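Local atomic coordinates of 14L protein (Yaba-like disease virus, PDB entry 4EKX), a protein that probably acts as a viral decoy that binds the host cytokine interleukin-18 and keeps it from signalling through its receptor. Residues D[43-46]-D[47-50]. The protein carries 2 engineered substitutions. Residues are numbered along the deposited sequence; the frame is centred on the assembly and turned at random.
Sequences KTVD and QLPP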
loop_
_atom_site.group_PDB
_atom_site.type_symbol
_atom_site.label_atom_id
_atom_site.label_comp_id
_atom_site.label_asym_id
_atom_site.label_seq_id
_atom_site.Cartn_x
_atom_site.Cartn_y
_atom_site.Cartn_z
ATOM N N LYS D 43 -20.792 -12.511 10.304
ATOM C CA LYS D 43 -19.730 -12.474 11.300
ATOM C C LYS D 43 -18.638 -11.448 10.984
ATOM O O LYS D 43 -17.959 -11.555 9.971
ATOM C CB LYS D 43 -19.121 -13.880 11.434
ATOM C CG LYS D 43 -20.130 -14.952 11.830
ATOM C CD LYS D 43 -20.634 -14.733 13.241
ATOM C CE LYS D 43 -21.528 -15.882 13.706
ATOM N NZ LYS D 43 -22.620 -16.191 12.734
ATOM N N THR D 44 -18.487 -10.444 11.842
ATOM C CA THR D 44 -17.273 -9.647 11.809
ATOM C C THR D 44 -16.154 -10.550 12.308
ATOM O O THR D 44 -16.415 -11.568 12.964
ATOM C CB THR D 44 -17.340 -8.412 12.714
ATOM O OG1 THR D 44 -17.391 -8.817 14.087
ATOM C CG2 THR D 44 -18.553 -7.556 12.365
ATOM N N VAL D 45 -14.917 -10.161 12.018
ATOM C CA VAL D 45 -13.750 -10.953 12.408
ATOM C C VAL D 45 -13.685 -11.093 13.931
ATOM O O VAL D 45 -13.274 -12.127 14.452
ATOM C CB VAL D 45 -12.450 -10.332 11.834
ATOM C CG1 VAL D 45 -11.213 -11.115 12.286
ATOM C CG2 VAL D 45 -12.521 -10.313 10.310
ATOM N N ASP D 46 -14.124 -10.055 14.637
ATOM C CA ASP D 46 -14.161 -10.048 16.099
ATOM C C ASP D 46 -14.985 -11.204 16.659
ATOM O O ASP D 46 -14.748 -11.670 17.777
ATOM C CB ASP D 46 -14.768 -8.730 16.603
ATOM C CG ASP D 46 -14.090 -7.507 15.997
ATOM O OD1 ASP D 46 -13.488 -6.723 16.760
ATOM O OD2 ASP D 46 -14.141 -7.345 14.758
ATOM N N GLN D 47 -15.954 -11.667 15.880
ATOM C CA GLN D 47 -16.878 -12.703 16.360
ATOM C C GLN D 47 -16.406 -14.138 16.128
ATOM O O GLN D 47 -16.968 -15.088 16.690
ATOM C CB GLN D 47 -18.247 -12.502 15.720
ATOM C CG GLN D 47 -18.924 -11.211 16.133
ATOM C CD GLN D 47 -20.121 -10.916 15.264
ATOM O OE1 GLN D 47 -20.010 -10.191 14.273
ATOM N NE2 GLN D 47 -21.269 -11.502 15.611
ATOM N N LEU D 48 -15.374 -14.298 15.310
ATOM C CA LEU D 48 -14.868 -15.635 14.984
ATOM C C LEU D 48 -14.155 -16.306 16.156
ATOM O O LEU D 48 -13.552 -15.641 16.998
ATOM C CB LEU D 48 -13.922 -15.559 13.783
ATOM C CG LEU D 48 -14.553 -14.948 12.531
ATOM C CD1 LEU D 48 -13.515 -14.798 11.432
ATOM C CD2 LEU D 48 -15.707 -15.831 12.078
ATOM N N PRO D 49 -14.214 -17.639 16.207
ATOM C CA PRO D 49 -13.481 -18.339 17.266
ATOM C C PRO D 49 -11.979 -18.116 17.087
ATOM O O PRO D 49 -11.532 -17.750 15.997
ATOM C CB PRO D 49 -13.867 -19.807 17.053
ATOM C CG PRO D 49 -14.244 -19.907 15.615
ATOM C CD PRO D 49 -14.790 -18.554 15.206
ATOM N N PRO D 50 -11.200 -18.308 18.157
ATOM C CA PRO D 50 -9.752 -18.135 18.011
ATOM C C PRO D 50 -9.176 -19.132 17.004
ATOM O O PRO D 50 -9.714 -20.231 16.845
ATOM C CB PRO D 50 -9.221 -18.422 19.419
ATOM C CG PRO D 50 -10.285 -19.244 20.071
ATOM C CD PRO D 50 -11.579 -18.760 19.505
#
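Gln-47 turns its side chain back over the start of the turn and lays its amide oxygen against Thr-44. OE1 takes two donors: the backbone N of Thr-44 at 2.9 Å, approaching from above the amide plane, and OG1 of the same threonine at 3.0 Å, lying in that plane on a lone pair. With chi1 at 67°, the threonine hydroxyl sits close enough to its own N-H for both to reach the one oxygen, which fixes how the glutamine amide is rotated. The bond from Thr-44 N to OE1 resembles the return half of a capping box, set on a 3-10 turn that follows the short, weakly bonded strand 43-44 of an immunoglobulin-like beta sandwich. Hydrogen bonds from Gln-47 N to Thr-44 O (3.0 Å) and from Leu-48 N to Val-45 O (3.1 Å) close the turn. The aliphatic part of Lys-43 crosses the glutamine at about a right angle, its CD 4.1 Å from Gln-47 NE2. Leu-48 splits its methyls, CD2 lying 4.0 Å from Lys-43 CB and CD1 packing loosely against Val-45 CG1. Asp-46 OD2 forms a salt bridge with a basic side chain of another protein's chain; Thr-44, Asp-46 and Gln-47 each pack on an aromatic side chain there.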